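Local coordinates for protein DNA polymerase III, beta subunit (Eubacterium rectale, PDB 3T0P) that probably tethers DNA polymerases and other proteins to DNA and confers processivity, working as a ring-shaped head-to-tail homodimer around the duplex, at residues L329-E334 against F357-L362. Numbering follows the deposited sequence. Where two conformers were deposited one is given.
Sequences LRVIDE and FIYLIL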
ATOM      1  N   LEU B 329       8.505   1.690 -21.709  1.00 35.93           N
ATOM      2  CA  LEU B 329       7.312   2.398 -22.176  1.00 34.00           C
ATOM      3  C   LEU B 329       6.644   3.185 -21.046  1.00 37.60           C
ATOM      4  O   LEU B 329       6.155   4.274 -21.316  1.00 39.04           O
ATOM      5  CB  LEU B 329       6.321   1.464 -22.865  1.00 33.15           C
ATOM      6  CG  LEU B 329       6.788   0.845 -24.178  1.00 37.10           C
ATOM      7  CD1 LEU B 329       5.876  -0.309 -24.592  1.00 35.65           C
ATOM      8  CD2 LEU B 329       6.919   1.891 -25.287  1.00 40.32           C
ATOM      9  N   ARG B 330       6.670   2.685 -19.803  1.00 35.36           N
ATOM     10  CA  ARG B 330       6.133   3.381 -18.608  0.50 35.92           C
ATOM     11  C   ARG B 330       6.787   4.745 -18.353  1.00 42.74           C
ATOM     12  O   ARG B 330       6.214   5.592 -17.665  1.00 42.42           O
ATOM     13  CB  ARG B 330       6.344   2.537 -17.347  0.50 30.53           C
ATOM     14  CG  ARG B 330       5.246   1.516 -17.119  0.50 34.97           C
ATOM     15  CD  ARG B 330       5.455   0.826 -15.797  0.50 25.67           C
ATOM     16  NE  ARG B 330       4.488  -0.245 -15.595  0.50 38.58           N
ATOM     17  CZ  ARG B 330       4.676  -1.272 -14.780  0.50 52.89           C
ATOM     18  NH1 ARG B 330       5.806  -1.381 -14.085  0.50 34.24           N
ATOM     19  NH2 ARG B 330       3.746  -2.211 -14.662  0.50 43.49           N
ATOM     20  N   VAL B 331       8.013   4.955 -18.878  1.00 41.97           N
ATOM     21  CA  VAL B 331       8.748   6.202 -18.604  1.00 42.30           C
ATOM     22  C   VAL B 331       8.889   7.052 -19.847  1.00 49.18           C
ATOM     23  O   VAL B 331       9.621   8.040 -19.815  1.00 51.10           O
ATOM     24  CB  VAL B 331      10.107   5.949 -17.910  1.00 45.60           C
ATOM     25  CG1 VAL B 331       9.891   5.221 -16.585  1.00 45.14           C
ATOM     26  CG2 VAL B 331      11.077   5.179 -18.802  1.00 45.99           C
ATOM     27  N   ILE B 332       8.154   6.698 -20.928  1.00 44.78           N
ATOM     28  CA  ILE B 332       8.151   7.470 -22.171  1.00 44.61           C
ATOM     29  C   ILE B 332       6.838   8.224 -22.216  1.00 51.52           C
ATOM     30  O   ILE B 332       5.768   7.608 -22.195  1.00 49.76           O
ATOM     31  CB  ILE B 332       8.407   6.600 -23.443  1.00 45.85           C
ATOM     32  CG1 ILE B 332       9.829   6.002 -23.410  1.00 45.91           C
ATOM     33  CG2 ILE B 332       8.164   7.405 -24.714  1.00 43.89           C
ATOM     34  CD1 ILE B 332      10.064   4.836 -24.436  1.00 53.23           C
ATOM     35  N   ASP B 333       6.926   9.563 -22.262  1.00 51.66           N
ATOM     36  CA  ASP B 333       5.758  10.451 -22.235  1.00 52.01           C
ATOM     37  C   ASP B 333       5.152  10.682 -23.594  1.00 56.14           C
ATOM     38  O   ASP B 333       3.961  10.980 -23.681  1.00 58.51           O
ATOM     39  CB  ASP B 333       6.138  11.792 -21.607  1.00 54.52           C
ATOM     40  CG  ASP B 333       6.530  11.688 -20.132  1.00 67.92           C
ATOM     41  OD1 ASP B 333       5.991  10.791 -19.429  1.00 63.64           O
ATOM     42  OD2 ASP B 333       7.401  12.481 -19.690  1.00 82.06           O
ATOM     43  N   GLU B 334       5.954  10.526 -24.648  1.00 49.22           N
ATOM     44  CA  GLU B 334       5.569  10.713 -26.040  1.00 48.58           C
ATOM     45  C   GLU B 334       4.342   9.873 -26.441  1.00 50.83           C
ATOM     46  O   GLU B 334       4.173   8.757 -25.958  1.00 49.14           O
ATOM     47  CB  GLU B 334       6.764  10.380 -26.937  1.00 50.05           C
ATOM     48  CG  GLU B 334       7.770  11.521 -27.040  1.00 59.42           C
ATOM     49  CD  GLU B 334       8.726  11.799 -25.892  1.00 84.09           C
ATOM     50  OE1 GLU B 334       8.765  11.007 -24.924  1.00 68.58           O
ATOM     51  OE2 GLU B 334       9.467  12.806 -25.984  1.00 92.20           O
ATOM     52  N   PHE B 357      16.141  10.425 -25.768  1.00 43.08           N
ATOM     53  CA  PHE B 357      16.392   9.108 -25.180  1.00 41.82           C
ATOM     54  C   PHE B 357      16.699   8.031 -26.197  1.00 46.84           C
ATOM     55  O   PHE B 357      16.376   8.165 -27.383  1.00 46.86           O
ATOM     56  CB  PHE B 357      15.171   8.651 -24.339  1.00 42.10           C
ATOM     57  CG  PHE B 357      13.874   8.456 -25.103  1.00 43.36           C
ATOM     58  CD1 PHE B 357      13.683   7.337 -25.920  1.00 44.73           C
ATOM     59  CD2 PHE B 357      12.836   9.372 -24.985  1.00 44.41           C
ATOM     60  CE1 PHE B 357      12.489   7.160 -26.635  1.00 45.60           C
ATOM     61  CE2 PHE B 357      11.632   9.182 -25.677  1.00 46.74           C
ATOM     62  CZ  PHE B 357      11.465   8.076 -26.501  1.00 45.22           C
ATOM     63  N   ILE B 358      17.289   6.936 -25.700  1.00 43.73           N
ATOM     64  CA  ILE B 358      17.539   5.685 -26.431  1.00 43.87           C
ATOM     65  C   ILE B 358      17.345   4.542 -25.462  1.00 45.32           C
ATOM     66  O   ILE B 358      18.045   4.473 -24.456  1.00 44.21           O
ATOM     67  CB  ILE B 358      18.907   5.541 -27.148  1.00 48.30           C
ATOM     68  CG1 ILE B 358      19.278   6.757 -28.009  1.00 49.98           C
ATOM     69  CG2 ILE B 358      18.899   4.240 -27.995  1.00 48.65           C
ATOM     70  CD1 ILE B 358      20.783   6.737 -28.565  1.00 50.73           C
ATOM     71  N   TYR B 359      16.369   3.684 -25.730  1.00 42.34           N
ATOM     72  CA  TYR B 359      16.150   2.475 -24.945  1.00 41.23           C
ATOM     73  C   TYR B 359      16.508   1.297 -25.855  1.00 47.92           C
ATOM     74  O   TYR B 359      15.907   1.122 -26.918  1.00 47.95           O
ATOM     75  CB  TYR B 359      14.729   2.381 -24.361  1.00 40.03           C
ATOM     76  CG  TYR B 359      14.458   3.459 -23.341  1.00 40.34           C
ATOM     77  CD1 TYR B 359      14.869   3.320 -22.021  1.00 40.66           C
ATOM     78  CD2 TYR B 359      13.827   4.647 -23.704  1.00 40.64           C
ATOM     79  CE1 TYR B 359      14.681   4.340 -21.092  1.00 38.34           C
ATOM     80  CE2 TYR B 359      13.614   5.663 -22.780  1.00 39.86           C
ATOM     81  CZ  TYR B 359      14.068   5.518 -21.483  1.00 41.53           C
ATOM     82  OH  TYR B 359      13.858   6.535 -20.574  1.00 40.41           O
ATOM     83  N   LEU B 360      17.589   0.595 -25.511  1.00 46.05           N
ATOM     84  CA  LEU B 360      18.074  -0.577 -26.261  1.00 46.42           C
ATOM     85  C   LEU B 360      17.605  -1.804 -25.510  1.00 48.95           C
ATOM     86  O   LEU B 360      17.817  -1.878 -24.315  1.00 49.77           O
ATOM     87  CB  LEU B 360      19.611  -0.540 -26.383  1.00 46.65           C
ATOM     88  CG  LEU B 360      20.329  -1.655 -27.163  1.00 51.54           C
ATOM     89  CD1 LEU B 360      21.726  -1.229 -27.508  1.00 52.24           C
ATOM     90  CD2 LEU B 360      20.448  -2.967 -26.345  1.00 53.57           C
ATOM     91  N   ILE B 361      16.933  -2.727 -26.172  1.00 44.36           N
ATOM     92  CA  ILE B 361      16.455  -3.953 -25.534  1.00 44.46           C
ATOM     93  C   ILE B 361      16.955  -5.118 -26.372  1.00 47.56           C
ATOM     94  O   ILE B 361      16.767  -5.103 -27.575  1.00 46.54           O
ATOM     95  CB  ILE B 361      14.887  -3.948 -25.368  1.00 47.49           C
ATOM     96  CG1 ILE B 361      14.400  -2.760 -24.500  1.00 47.86           C
ATOM     97  CG2 ILE B 361      14.377  -5.276 -24.805  1.00 47.36           C
ATOM     98  CD1 ILE B 361      12.994  -2.274 -24.816  1.00 53.57           C
ATOM     99  N   LEU B 362      17.592  -6.111 -25.753  1.00 45.38           N
ATOM    100  CA  LEU B 362      18.031  -7.290 -26.482  1.00 46.22           C
ATOM    101  C   LEU B 362      16.850  -8.232 -26.632  1.00 47.34           C
ATOM    102  O   LEU B 362      16.123  -8.459 -25.671  1.00 46.38           O
ATOM    103  CB  LEU B 362      19.214  -8.033 -25.824  1.00 47.61           C
ATOM    104  CG  LEU B 362      20.571  -7.336 -25.749  1.00 55.19           C
ATOM    105  CD1 LEU B 362      21.590  -8.226 -25.030  1.00 56.89           C
ATOM    106  CD2 LEU B 362      21.099  -6.969 -27.118  1.00 57.49           C
TER
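Ile332 lies over one face of the Phe357 ring, with CG1 4.1 Å above the plane and offset toward the rim, while Glu334 comes to the edge of the same ring. Ile332 CG2 also packs on Phe357 CZ at 3.8 Å, the two side chains meeting at about a right angle. At the edge, Glu334 OE1 stands 3.5 Å from Phe357 CE2, the Glu334 carboxylate plane turned 70° from that of the ring. A bend at chi2 (76°) sets Glu334 CD near the ring plane. Tyr359 takes its neighbours obliquely: Ile332 CD1 approaches Tyr359 CD2 at 3.8 Å, and Val331 CG2 sits 3.6 Å from Tyr359 OH. Ile332 thus spans both aromatic side chains, and strand 348-351 adds Ile350 against it. Both segments lie in the C-terminal domain, but strand 357-361 pairs with strand 176-184 of the central domain, whose Phe144 touches Val331 and Tyr359, so the loop packs where the two domains join. The buried phenol is satisfied by Gln141 O and Arg180 NE. With no hydrogen bond across it, the contact rests on apolar packing and on the approach of Glu334 OE1 to the weakly positive C-H edge of Phe357, which is probably mildly favourable.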